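Local coordinates for alpha-L-rhamnosidase (Streptomyces avermitilis, PDB 3W5M), which releases terminal non-reducing alpha-L-rhamnose residues from citrus flavonoids such as naringin and from gum arabic, and carries a calcium-dependent rhamnose-binding module, at residues R161-P166 / K249-D254; L165-T170 / V215-N220; L737-D742 / V758-Y763; D752-D757 / G809-A814. One frame throughout, in Å; residues are numbered along the deposited sequence. Where two conformers were deposited one is given.

Contact 1 (R161-P166 / K249-D254); sequences RTVDLP and KKIFSD
Ile251 and Arg161 bury more surface here than any other residue, with Lys249 next. The ethyl and methyl branches of Ile251 work separately. Ile251 CG2 lies 3.8 Å above the plane of the Arg161 guanidinium, offset toward the rim, and at the same time meets Val163 CG1, while Ile251 CG1 turns to Leu165 CD2 at 4.2 Å. Arg161 reaches this methyl because CG stands anti to the backbone N (chi1 -170°) and the chain stays extended as far as NE. Arg161 NH1 then arrives where strand 249-252 gives way to the following loop, 3.0 Å from Phe252 O and 3.2 Å from Asp254 OD1. The second pair is a salt bridge resting on charge alone, since OD1 sits well out of the guanidinium plane; it holds for one of two deposited arginine conformers. A water accepts from Arg161 NH1 and Phe252 N and donates to Asp254 OD2, closing the polar end. Asp254 OD1 is also held by Ser256 N, and an alanine here would probably leave the Arg161 charge without its mate, the water short of an acceptor and Ser256 N without that bond. Lys249, bent at chi2 and chi4, brings NZ to 3.7 Å from Asp164 O over the opposite end. The strands pair with other neighbours, 161-165 with strand 218-227 and 249-252 with strand 235-244. Their axes, 9.6 Å apart and antiparallel at 178°, are those of facing sheets, as expected for the beta-sandwich of the CBM67 module.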
loop_
_atom_site.group_PDB
_atom_site.type_symbol
_atom_site.label_atom_id
_atom_site.label_comp_id
_atom_site.label_asym_id
_atom_site.label_seq_id
_atom_site.Cartn_x
_atom_site.Cartn_y
_atom_site.Cartn_z
ATOM N N ARG A 161 -25.460 -30.735 27.911
ATOM C CA ARG A 161 -25.383 -30.255 29.286
ATOM C C ARG A 161 -26.536 -29.315 29.561
ATOM O O ARG A 161 -26.849 -28.431 28.783
ATOM C CB ARG A 161 -24.056 -29.564 29.617
ATOM C CG ARG A 161 -23.893 -29.292 31.108
ATOM C CD ARG A 161 -22.538 -28.723 31.484
ATOM N NE ARG A 161 -22.545 -28.216 32.854
ATOM C CZ ARG A 161 -21.488 -27.690 33.456
ATOM N NH1 ARG A 161 -20.325 -27.612 32.817
ATOM N NH2 ARG A 161 -21.596 -27.261 34.707
ATOM N N THR A 162 -27.192 -29.565 30.678
ATOM C CA THR A 162 -28.224 -28.647 31.156
ATOM C C THR A 162 -27.657 -27.887 32.336
ATOM O O THR A 162 -27.235 -28.506 33.313
ATOM C CB THR A 162 -29.513 -29.388 31.551
ATOM O OG1 THR A 162 -30.038 -30.040 30.392
ATOM C CG2 THR A 162 -30.553 -28.391 32.102
ATOM N N VAL A 163 -27.654 -26.556 32.224
ATOM C CA VAL A 163 -27.095 -25.652 33.251
ATOM C C VAL A 163 -28.109 -24.621 33.728
ATOM O O VAL A 163 -28.901 -24.101 32.934
ATOM C CB VAL A 163 -25.843 -24.901 32.744
ATOM C CG1 VAL A 163 -24.637 -25.814 32.797
ATOM C CG2 VAL A 163 -26.044 -24.297 31.349
ATOM N N ASP A 164 -28.058 -24.330 35.026
ATOM C CA ASP A 164 -28.963 -23.396 35.678
ATOM C C ASP A 164 -28.247 -22.041 35.716
ATOM O O ASP A 164 -27.257 -21.860 36.428
ATOM C CB ASP A 164 -29.288 -23.898 37.094
ATOM C CG ASP A 164 -30.457 -23.161 37.740
ATOM O OD1 ASP A 164 -30.966 -22.185 37.166
ATOM O OD2 ASP A 164 -30.882 -23.569 38.845
ATOM N N LEU A 165 -28.736 -21.099 34.924
ATOM C CA LEU A 165 -28.065 -19.800 34.782
ATOM C C LEU A 165 -28.684 -18.763 35.721
ATOM O O LEU A 165 -29.861 -18.871 36.045
ATOM C CB LEU A 165 -28.143 -19.326 33.329
ATOM C CG LEU A 165 -27.631 -20.324 32.275
ATOM C CD1 LEU A 165 -27.633 -19.667 30.908
ATOM C CD2 LEU A 165 -26.227 -20.821 32.629
ATOM N N PRO A 166 -27.892 -17.740 36.139
ATOM C CA PRO A 166 -28.394 -16.807 37.150
ATOM C C PRO A 166 -29.419 -15.824 36.598
ATOM O O PRO A 166 -29.622 -15.711 35.371
ATOM C CB PRO A 166 -27.129 -16.058 37.600
ATOM C CG PRO A 166 -26.202 -16.140 36.435
ATOM C CD PRO A 166 -26.494 -17.452 35.756
ATOM N N LYS A 249 -20.291 -15.217 35.465
ATOM C CA LYS A 249 -20.373 -16.648 35.752
ATOM C C LYS A 249 -19.897 -17.391 34.495
ATOM O O LYS A 249 -20.329 -17.070 33.380
ATOM C CB LYS A 249 -21.802 -17.038 36.121
ATOM C CG LYS A 249 -22.125 -18.525 36.032
ATOM C CD LYS A 249 -21.788 -19.296 37.310
ATOM C CE LYS A 249 -22.357 -20.710 37.276
ATOM N NZ LYS A 249 -23.801 -20.708 36.894
ATOM N N LYS A 250 -18.999 -18.362 34.671
ATOM C CA LYS A 250 -18.503 -19.138 33.528
ATOM C C LYS A 250 -18.950 -20.594 33.596
ATOM O O LYS A 250 -18.911 -21.196 34.662
ATOM C CB LYS A 250 -16.982 -19.059 33.458
ATOM C CG LYS A 250 -16.464 -17.675 33.079
ATOM C CD LYS A 250 -14.952 -17.675 33.024
ATOM C CE LYS A 250 -14.413 -16.260 32.995
ATOM N NZ LYS A 250 -13.046 -16.287 32.420
ATOM N N ILE A 251 -19.384 -21.149 32.464
ATOM C CA ILE A 251 -19.701 -22.567 32.338
ATOM C C ILE A 251 -18.660 -23.147 31.375
ATOM O O ILE A 251 -18.456 -22.599 30.291
ATOM C CB ILE A 251 -21.114 -22.788 31.714
ATOM C CG1 ILE A 251 -22.239 -22.091 32.520
ATOM C CG2 ILE A 251 -21.426 -24.269 31.500
ATOM C CD1 ILE A 251 -22.264 -22.364 34.001
ATOM N N PHE A 252 -18.022 -24.250 31.763
ATOM C CA PHE A 252 -16.968 -24.836 30.924
ATOM C C PHE A 252 -17.382 -26.126 30.265
ATOM O O PHE A 252 -18.320 -26.774 30.718
ATOM C CB PHE A 252 -15.758 -25.149 31.812
ATOM C CG PHE A 252 -15.205 -23.948 32.520
ATOM C CD1 PHE A 252 -14.572 -22.935 31.801
ATOM C CD2 PHE A 252 -15.314 -23.824 33.903
ATOM C CE1 PHE A 252 -14.030 -21.832 32.452
ATOM C CE2 PHE A 252 -14.784 -22.712 34.557
ATOM C CZ PHE A 252 -14.154 -21.719 33.823
ATOM N N SER A 253 -16.651 -26.521 29.213
ATOM C CA SER A 253 -16.662 -27.903 28.751
ATOM C C SER A 253 -15.837 -28.719 29.771
ATOM O O SER A 253 -14.704 -28.344 30.139
ATOM C CB SER A 253 -16.069 -28.014 27.342
ATOM O OG SER A 253 -14.839 -27.282 27.262
ATOM N N ASP A 254 -16.423 -29.802 30.259
ATOM C CA ASP A 254 -15.810 -30.580 31.356
ATOM C C ASP A 254 -16.634 -31.858 31.563
ATOM O O ASP A 254 -17.532 -32.136 30.760
ATOM C CB ASP A 254 -15.623 -29.750 32.651
ATOM C CG ASP A 254 -16.942 -29.241 33.247
ATOM O OD1 ASP A 254 -18.003 -29.847 33.034
ATOM O OD2 ASP A 254 -16.899 -28.207 33.945
HETATM O O HOH W 1 -18.590 -25.762 34.113
#

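Contact 2 (L165-T170 / V215-N220); sequences LPDDIT and VHSGNN
Leu165 and Asn220 meet with their side chains at about a right angle, the Leu165 CD1 methyl resting 3.4 Å from Asn220 ND2 and nearly as close to CG. Leu165 CB approaches His216 O at 3.5 Å, and CD1 goes on to Val215 CB, so one apolar side chain lies across the polar turn that leads into strand 218-227. Ile169 comes in from the loop and sets its CD1 against His216 O. The Asn220 amide is fixed from its own segment: Asn220 OD1 accepts from His216 N in the carbonyl plane, on a lone pair, and Asn220 ND2 donates to His216 O at 2.8 Å. Asn220 OD1 also stands 3.6 Å above the centre of the His216 ring. That ring is held at both nitrogens, ND1 giving to Ser217 O and NE2 bonding to Asp187. Between the segments, Leu165 and Gly218 form an antiparallel hydrogen-bonded pair, Leu165 N to Gly218 O at 2.8 Å and Gly218 N to Leu165 O at 2.9 Å. Gly218 has phi 85° and psi -161°, where any CB would press against Ser217 O. Chemically, the end of strand 156-165 is joined to the start of strand 218-227 by two reciprocal backbone bonds, with the buried Asn220 amide satisfied by the turn before it and Leu165 CD1 packed against it; imidazole nitrogens facing a carbonyl and a carboxylate would probably favour a protonated His216.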
loop_
_atom_site.group_PDB
_atom_site.type_symbol
_atom_site.label_atom_id
_atom_site.label_comp_id
_atom_site.label_asym_id
_atom_site.label_seq_id
_atom_site.Cartn_x
_atom_site.Cartn_y
_atom_site.Cartn_z
ATOM N N LEU A 165 -28.736 -21.099 34.924
ATOM C CA LEU A 165 -28.065 -19.800 34.782
ATOM C C LEU A 165 -28.684 -18.763 35.721
ATOM O O LEU A 165 -29.861 -18.871 36.045
ATOM C CB LEU A 165 -28.143 -19.326 33.329
ATOM C CG LEU A 165 -27.631 -20.324 32.275
ATOM C CD1 LEU A 165 -27.633 -19.667 30.908
ATOM C CD2 LEU A 165 -26.227 -20.821 32.629
ATOM N N PRO A 166 -27.892 -17.740 36.139
ATOM C CA PRO A 166 -28.394 -16.807 37.150
ATOM C C PRO A 166 -29.419 -15.824 36.598
ATOM O O PRO A 166 -29.622 -15.711 35.371
ATOM C CB PRO A 166 -27.129 -16.058 37.600
ATOM C CG PRO A 166 -26.202 -16.140 36.435
ATOM C CD PRO A 166 -26.494 -17.452 35.756
ATOM N N ASP A 167 -30.074 -15.117 37.510
ATOM C CA ASP A 167 -30.995 -14.060 37.142
ATOM C C ASP A 167 -30.292 -12.808 36.624
ATOM O O ASP A 167 -29.097 -12.598 36.878
ATOM C CB ASP A 167 -31.849 -13.683 38.359
ATOM C CG ASP A 167 -32.700 -14.835 38.862
ATOM O OD1 ASP A 167 -33.170 -15.655 38.050
ATOM O OD2 ASP A 167 -32.913 -14.923 40.081
ATOM N N ASP A 168 -31.044 -11.972 35.900
ATOM C CA ASP A 168 -30.583 -10.634 35.502
ATOM C C ASP A 168 -29.337 -10.652 34.623
ATOM O O ASP A 168 -28.404 -9.886 34.832
ATOM C CB ASP A 168 -30.363 -9.746 36.732
ATOM C CG ASP A 168 -31.662 -9.454 37.477
ATOM O OD1 ASP A 168 -32.745 -9.405 36.832
ATOM O OD2 ASP A 168 -31.603 -9.294 38.713
ATOM N N ILE A 169 -29.350 -11.527 33.632
ATOM C CA ILE A 169 -28.266 -11.648 32.689
ATOM C C ILE A 169 -28.295 -10.436 31.764
ATOM O O ILE A 169 -29.310 -10.180 31.111
ATOM C CB ILE A 169 -28.406 -12.944 31.860
ATOM C CG1 ILE A 169 -28.118 -14.168 32.727
ATOM C CG2 ILE A 169 -27.478 -12.917 30.650
ATOM C CD1 ILE A 169 -28.586 -15.484 32.119
ATOM N N THR A 170 -27.189 -9.698 31.703
ATOM C CA THR A 170 -27.086 -8.566 30.767
ATOM C C THR A 170 -26.263 -8.882 29.502
ATOM O O THR A 170 -26.332 -8.155 28.516
ATOM C CB THR A 170 -26.523 -7.296 31.447
ATOM O OG1 THR A 170 -25.242 -7.580 32.017
ATOM C CG2 THR A 170 -27.456 -6.808 32.562
ATOM N N VAL A 215 -30.035 -17.325 25.439
ATOM C CA VAL A 215 -29.970 -17.745 26.848
ATOM C C VAL A 215 -30.957 -17.022 27.757
ATOM O O VAL A 215 -31.425 -15.919 27.441
ATOM C CB VAL A 215 -28.555 -17.630 27.454
ATOM C CG1 VAL A 215 -27.560 -18.455 26.642
ATOM C CG2 VAL A 215 -28.128 -16.183 27.573
ATOM N N HIS A 216 -31.271 -17.659 28.878
ATOM C CA HIS A 216 -32.192 -17.091 29.851
ATOM C C HIS A 216 -31.848 -17.591 31.240
ATOM O O HIS A 216 -30.992 -18.451 31.412
ATOM C CB HIS A 216 -33.645 -17.438 29.478
ATOM C CG HIS A 216 -33.841 -18.875 29.115
ATOM N ND1 HIS A 216 -34.119 -19.847 30.052
ATOM C CD2 HIS A 216 -33.755 -19.513 27.923
ATOM C CE1 HIS A 216 -34.207 -21.021 29.450
ATOM N NE2 HIS A 216 -34.000 -20.842 28.159
ATOM N N SER A 217 -32.518 -17.059 32.248
ATOM C CA SER A 217 -32.281 -17.511 33.590
ATOM C C SER A 217 -32.831 -18.923 33.741
ATOM O O SER A 217 -33.697 -19.347 32.973
ATOM C CB SER A 217 -32.950 -16.553 34.584
ATOM O OG SER A 217 -34.323 -16.867 34.738
ATOM N N GLY A 218 -32.325 -19.663 34.721
ATOM C CA GLY A 218 -32.852 -21.002 34.971
ATOM C C GLY A 218 -32.168 -22.001 34.061
ATOM O O GLY A 218 -31.097 -21.720 33.515
ATOM N N ASN A 219 -32.782 -23.166 33.889
ATOM C CA ASN A 219 -32.162 -24.247 33.111
ATOM C C ASN A 219 -32.123 -23.956 31.609
ATOM O O ASN A 219 -33.135 -23.591 31.012
ATOM C CB ASN A 219 -32.905 -25.569 33.340
ATOM C CG ASN A 219 -32.743 -26.123 34.749
ATOM O OD1 ASN A 219 -33.661 -26.754 35.268
ATOM N ND2 ASN A 219 -31.570 -25.937 35.355
ATOM N N ASN A 220 -30.952 -24.138 30.999
ATOM C CA ASN A 220 -30.752 -23.960 29.560
ATOM C C ASN A 220 -30.037 -25.242 29.145
ATOM O O ASN A 220 -29.140 -25.682 29.875
ATOM C CB ASN A 220 -29.775 -22.821 29.251
ATOM C CG ASN A 220 -30.311 -21.436 29.567
ATOM O OD1 ASN A 220 -30.359 -20.583 28.681
ATOM N ND2 ASN A 220 -30.662 -21.184 30.827
HETATM O O HOH W 2 -35.452 -15.235 37.157
#

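Contact 3 (L737-D742 / V758-Y763); sequences LLRPAD and VIATAY
Arg739 N donates to Thr761 OG1 at 2.8 Å, almost straight at 176°, and this is the hydrogen bond that joins the two segments directly. One residue earlier on the helix, Ala760 CB lies 3.4 Å from Arg739 CB, a tight methyl-to-methylene contact, and it also faces Pro740 O. Thr761 CG2 completes the first shell against Leu737 O at 3.4 Å; that carbonyl is buried here and has no polar partner in the model. The hydroxyl is aimed by chi1 of -53°, which sets OG1 anti to the carbonyl carbon and beside the backbone N. There it also donates to Asp757 O, one turn back on the helix, and is hydrogen-bonded to Tyr800 OH of helix 783-800. In fold terms the connection between helices 713-732 and 756-777 of the (alpha/alpha)6-barrel doubles back along the early turns of the second helix, with Ala741 at the centre of an inverse gamma turn as the chain leaves. Farther out, the arginine chain bends at chi2 and chi3, and a water lying in the guanidinium plane, at its edge, bridges to the helix, accepting from Arg739 NE at 2.7 Å and donating to Ala760 O at 2.7 Å. The other nitrogens bond beyond the segments, NH1 to His733 O and NH2 to Gly691 O, so three N-H groups in different directions limit the rotation of the group. Phe764 and Leu730 pack on the arginine, whose side chain is about 9 Å from that of Trp695, a rhamnose-binding residue.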
loop_
_atom_site.group_PDB
_atom_site.type_symbol
_atom_site.label_atom_id
_atom_site.label_comp_id
_atom_site.label_asym_id
_atom_site.label_seq_id
_atom_site.Cartn_x
_atom_site.Cartn_y
_atom_site.Cartn_z
ATOM N N LEU A 737 30.368 -16.978 -11.753
ATOM C CA LEU A 737 29.441 -15.867 -11.981
ATOM C C LEU A 737 28.092 -16.255 -12.580
ATOM O O LEU A 737 27.264 -15.385 -12.856
ATOM C CB LEU A 737 30.114 -14.736 -12.772
ATOM C CG LEU A 737 31.398 -14.207 -12.121
ATOM C CD1 LEU A 737 32.100 -13.288 -13.104
ATOM C CD2 LEU A 737 31.130 -13.501 -10.789
ATOM N N LEU A 738 27.864 -17.556 -12.777
ATOM C CA LEU A 738 26.584 -18.012 -13.291
ATOM C C LEU A 738 25.698 -18.264 -12.094
ATOM O O LEU A 738 26.127 -18.877 -11.121
ATOM C CB LEU A 738 26.736 -19.291 -14.139
ATOM C CG LEU A 738 27.717 -19.206 -15.321
ATOM C CD1 LEU A 738 27.689 -20.527 -16.093
ATOM C CD2 LEU A 738 27.431 -18.011 -16.242
ATOM N N ARG A 739 24.462 -17.773 -12.158
ATOM C CA ARG A 739 23.555 -17.936 -11.026
ATOM C C ARG A 739 22.681 -19.186 -11.181
ATOM O O ARG A 739 22.359 -19.575 -12.311
ATOM C CB ARG A 739 22.701 -16.666 -10.867
ATOM C CG ARG A 739 23.542 -15.480 -10.388
ATOM C CD ARG A 739 23.469 -15.348 -8.872
ATOM N NE ARG A 739 22.100 -15.019 -8.439
ATOM C CZ ARG A 739 21.571 -15.387 -7.268
ATOM N NH1 ARG A 739 22.271 -16.106 -6.412
ATOM N NH2 ARG A 739 20.321 -15.031 -6.959
ATOM N N PRO A 740 22.263 -19.788 -10.043
ATOM C CA PRO A 740 21.369 -20.961 -10.046
ATOM C C PRO A 740 20.043 -20.704 -10.768
ATOM O O PRO A 740 19.590 -19.560 -10.835
ATOM C CB PRO A 740 21.106 -21.212 -8.553
ATOM C CG PRO A 740 22.202 -20.542 -7.819
ATOM C CD PRO A 740 22.648 -19.385 -8.673
ATOM N N ALA A 741 19.422 -21.751 -11.318
ATOM C CA ALA A 741 18.126 -21.601 -11.951
ATOM C C ALA A 741 16.997 -21.666 -10.892
ATOM O O ALA A 741 16.129 -22.543 -10.921
ATOM C CB ALA A 741 17.926 -22.638 -13.069
ATOM N N ASP A 742 17.052 -20.738 -9.942
ATOM C CA ASP A 742 16.050 -20.631 -8.884
ATOM C C ASP A 742 15.284 -19.330 -9.069
ATOM O O ASP A 742 15.701 -18.470 -9.841
ATOM C CB ASP A 742 16.729 -20.604 -7.513
ATOM C CG ASP A 742 17.513 -21.865 -7.212
ATOM O OD1 ASP A 742 17.212 -22.937 -7.798
ATOM O OD2 ASP A 742 18.440 -21.782 -6.367
ATOM N N VAL A 758 19.382 -18.095 -16.876
ATOM C CA VAL A 758 19.554 -16.964 -17.803
ATOM C C VAL A 758 19.052 -15.676 -17.121
ATOM O O VAL A 758 19.735 -14.648 -17.109
ATOM C CB VAL A 758 18.787 -17.193 -19.124
ATOM C CG1 VAL A 758 18.853 -15.976 -20.042
ATOM C CG2 VAL A 758 19.327 -18.420 -19.850
ATOM N N ILE A 759 17.865 -15.759 -16.542
ATOM C CA ILE A 759 17.280 -14.624 -15.814
ATOM C C ILE A 759 18.155 -14.171 -14.658
ATOM O O ILE A 759 18.453 -12.972 -14.523
ATOM C CB ILE A 759 15.889 -14.950 -15.237
ATOM C CG1 ILE A 759 14.845 -15.247 -16.332
ATOM C CG2 ILE A 759 15.445 -13.856 -14.254
ATOM C CD1 ILE A 759 14.679 -14.201 -17.412
ATOM N N ALA A 760 18.548 -15.112 -13.811
ATOM C CA ALA A 760 19.297 -14.795 -12.618
ATOM C C ALA A 760 20.662 -14.221 -12.937
ATOM O O ALA A 760 21.100 -13.267 -12.300
ATOM C CB ALA A 760 19.427 -16.014 -11.720
ATOM N N THR A 761 21.349 -14.799 -13.931
ATOM C CA THR A 761 22.655 -14.273 -14.278
ATOM C C THR A 761 22.509 -12.883 -14.954
ATOM O O THR A 761 23.319 -12.013 -14.694
ATOM C CB THR A 761 23.483 -15.273 -15.127
ATOM O OG1 THR A 761 23.537 -16.538 -14.449
ATOM C CG2 THR A 761 24.905 -14.764 -15.245
ATOM N N ALA A 762 21.456 -12.663 -15.749
ATOM C CA ALA A 762 21.214 -11.362 -16.383
ATOM C C ALA A 762 20.993 -10.272 -15.319
ATOM O O ALA A 762 21.602 -9.184 -15.359
ATOM C CB ALA A 762 20.034 -11.443 -17.333
ATOM N N TYR A 763 20.182 -10.594 -14.318
ATOM C CA TYR A 763 19.935 -9.632 -13.230
ATOM C C TYR A 763 21.159 -9.314 -12.361
ATOM O O TYR A 763 21.349 -8.158 -11.940
ATOM C CB TYR A 763 18.689 -10.023 -12.408
ATOM C CG TYR A 763 17.504 -9.162 -12.781
ATOM C CD1 TYR A 763 17.406 -7.859 -12.282
ATOM C CD2 TYR A 763 16.497 -9.613 -13.643
ATOM C CE1 TYR A 763 16.360 -7.032 -12.630
ATOM C CE2 TYR A 763 15.430 -8.785 -13.994
ATOM C CZ TYR A 763 15.354 -7.495 -13.456
ATOM O OH TYR A 763 14.321 -6.614 -13.772
HETATM O O HOH W 3 20.656 -13.074 -9.619
#

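Contact 4 (D752-D757 / G809-A814); sequences DETPKD and GDTQSA
Asp752 to Thr754 runs against Gly809 to Thr811 in the opposite direction, with CA atoms 5.8 Å apart for Asp752 and Thr811 and 5.5 Å for Thr754 and Gly809. Both segments end in helix starts, and Pro755 and Thr811 occupy the N-cap positions of helices 756-777 and 812-820. Gly809 CA touches Pro755 CD at 3.7 Å; with a positive phi of 108° it stands where a CB would run into that proline ring. Thr811 OG1, placed between the backbone N and the carbonyl carbon (chi1 59°), accepts from Ala814 N as the capping bond. Thr811 OG1 also shares a 2.6 Å hydrogen bond with Thr754 OG1. Two helices of the (alpha/alpha)6-barrel are thus linked near their N-terminal ends, the Thr811 hydroxyl both capping its own helix and bonding to Thr754 just before the other. Asp752 slides past Thr811 in the opposite sense and puts OD1 against the CG2 methyl at 3.3 Å. Asp752 OD2 accepts from Gln812 N at 3.1 Å, on the syn side but 35° out of the carboxylate plane, and is also bonded to Ser848 OG. A carboxylate at this helix end would probably be stabilised by the helix dipole. An alanine in place of Asp752 would probably leave Gln812 N without its acceptor and Ser848 OG without that partner. Ser813 N gives its proton to a water 3.0 Å away, and Ser813 OG is bonded to Asp746. On the apolar side Thr754 CG2 lies 4.1 Å from Ala814 CB.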
loop_
_atom_site.group_PDB
_atom_site.type_symbol
_atom_site.label_atom_id
_atom_site.label_comp_id
_atom_site.label_asym_id
_atom_site.label_seq_id
_atom_site.Cartn_x
_atom_site.Cartn_y
_atom_site.Cartn_z
ATOM N N ASP A 752 5.725 -19.353 -22.420
ATOM C CA ASP A 752 6.997 -19.030 -23.065
ATOM C C ASP A 752 7.962 -18.843 -21.899
ATOM O O ASP A 752 8.333 -17.711 -21.573
ATOM C CB ASP A 752 6.842 -17.739 -23.887
ATOM C CG ASP A 752 7.909 -17.572 -24.986
ATOM O OD1 ASP A 752 8.518 -18.575 -25.414
ATOM O OD2 ASP A 752 8.112 -16.417 -25.450
ATOM N N GLU A 753 8.328 -19.955 -21.258
ATOM C CA GLU A 753 9.096 -19.945 -20.013
ATOM C C GLU A 753 10.618 -19.812 -20.194
ATOM O O GLU A 753 11.284 -20.743 -20.639
ATOM C CB GLU A 753 8.770 -21.189 -19.178
ATOM C CG GLU A 753 9.536 -21.302 -17.857
ATOM C CD GLU A 753 8.900 -20.515 -16.706
ATOM O OE1 GLU A 753 7.722 -20.090 -16.829
ATOM O OE2 GLU A 753 9.582 -20.321 -15.669
ATOM N N THR A 754 11.161 -18.655 -19.824
ATOM C CA THR A 754 12.609 -18.429 -19.858
ATOM C C THR A 754 13.306 -19.173 -18.733
ATOM O O THR A 754 12.883 -19.085 -17.565
ATOM C CB THR A 754 12.954 -16.925 -19.738
ATOM O OG1 THR A 754 12.179 -16.177 -20.679
ATOM C CG2 THR A 754 14.468 -16.663 -19.979
ATOM N N PRO A 755 14.398 -19.907 -19.062
ATOM C CA PRO A 755 15.244 -20.566 -18.070
ATOM C C PRO A 755 15.691 -19.597 -16.973
ATOM O O PRO A 755 16.179 -18.506 -17.262
ATOM C CB PRO A 755 16.451 -21.047 -18.882
ATOM C CG PRO A 755 15.921 -21.210 -20.264
ATOM C CD PRO A 755 14.864 -20.153 -20.444
ATOM N N LYS A 756 15.498 -20.001 -15.724
ATOM C CA LYS A 756 15.732 -19.127 -14.580
ATOM C C LYS A 756 17.203 -18.775 -14.363
ATOM O O LYS A 756 17.492 -17.740 -13.777
ATOM C CB LYS A 756 15.089 -19.717 -13.309
ATOM C CG LYS A 756 13.571 -19.819 -13.407
ATOM C CD LYS A 756 12.994 -20.662 -12.287
ATOM C CE LYS A 756 11.484 -20.564 -12.289
ATOM N NZ LYS A 756 10.950 -21.311 -11.119
ATOM N N ASP A 757 18.138 -19.617 -14.834
ATOM C CA ASP A 757 19.571 -19.277 -14.732
ATOM C C ASP A 757 19.987 -18.150 -15.697
ATOM O O ASP A 757 20.825 -17.332 -15.353
ATOM C CB ASP A 757 20.497 -20.502 -14.876
ATOM C CG ASP A 757 20.252 -21.293 -16.164
ATOM O OD1 ASP A 757 19.102 -21.358 -16.647
ATOM O OD2 ASP A 757 21.226 -21.883 -16.683
ATOM N N GLY A 809 16.767 -20.655 -24.403
ATOM C CA GLY A 809 15.380 -20.667 -24.028
ATOM C C GLY A 809 14.582 -20.142 -25.184
ATOM O O GLY A 809 13.400 -20.457 -25.310
ATOM N N ASP A 810 15.234 -19.322 -26.012
ATOM C CA ASP A 810 14.644 -18.814 -27.236
ATOM C C ASP A 810 13.239 -18.245 -26.979
ATOM O O ASP A 810 12.329 -18.405 -27.796
ATOM C CB ASP A 810 14.651 -19.919 -28.320
ATOM C CG ASP A 810 14.453 -19.379 -29.729
ATOM O OD1 ASP A 810 14.978 -18.292 -30.047
ATOM O OD2 ASP A 810 13.767 -20.050 -30.540
ATOM N N THR A 811 13.087 -17.552 -25.844
ATOM C CA THR A 811 11.831 -16.907 -25.490
ATOM C C THR A 811 11.860 -15.426 -25.831
ATOM O O THR A 811 12.936 -14.845 -25.982
ATOM C CB THR A 811 11.510 -17.076 -23.988
ATOM O OG1 THR A 811 12.557 -16.513 -23.194
ATOM C CG2 THR A 811 11.348 -18.549 -23.625
ATOM N N GLN A 812 10.683 -14.812 -25.949
ATOM C CA GLN A 812 10.597 -13.371 -26.161
ATOM C C GLN A 812 11.378 -12.646 -25.041
ATOM O O GLN A 812 12.200 -11.759 -25.320
ATOM C CB GLN A 812 9.132 -12.905 -26.225
ATOM C CG GLN A 812 8.381 -13.345 -27.474
ATOM C CD GLN A 812 7.040 -12.655 -27.631
ATOM O OE1 GLN A 812 6.779 -11.644 -26.994
ATOM N NE2 GLN A 812 6.178 -13.205 -28.485
ATOM N N SER A 813 11.150 -13.058 -23.792
ATOM C CA SER A 813 11.812 -12.448 -22.629
ATOM C C SER A 813 13.316 -12.647 -22.595
ATOM O O SER A 813 14.029 -11.743 -22.169
ATOM C CB SER A 813 11.186 -12.919 -21.315
ATOM O OG SER A 813 9.962 -12.258 -21.152
ATOM N N ALA A 814 13.793 -13.803 -23.075
ATOM C CA ALA A 814 15.230 -14.074 -23.210
ATOM C C ALA A 814 15.937 -13.026 -24.068
ATOM O O ALA A 814 17.046 -12.604 -23.733
ATOM C CB ALA A 814 15.489 -15.475 -23.765
HETATM O O HOH W 4 8.733 -14.666 -22.910
#

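In the fold
The four contacts form two pairs in separate parts of the chain. Contacts 1 and 2, with centres 10 Å apart, share Leu165 and Pro166 and lie in the CBM67 module: contact 1 joins its two facing sheets, and contact 2 pairs the end of strand 156-165 with strand 218-227 in one of them. Along the chain contact 2 closes inside the span of contact 1, and both close before contacts 3 and 4 open. Contacts 3 and 4, 12 Å apart, both use helix 756-777 of the catalytic domain, and their segments alternate. The two pairs are 64 to 70 Å apart between centres, consistent with a module held apart from the hydrolase domain.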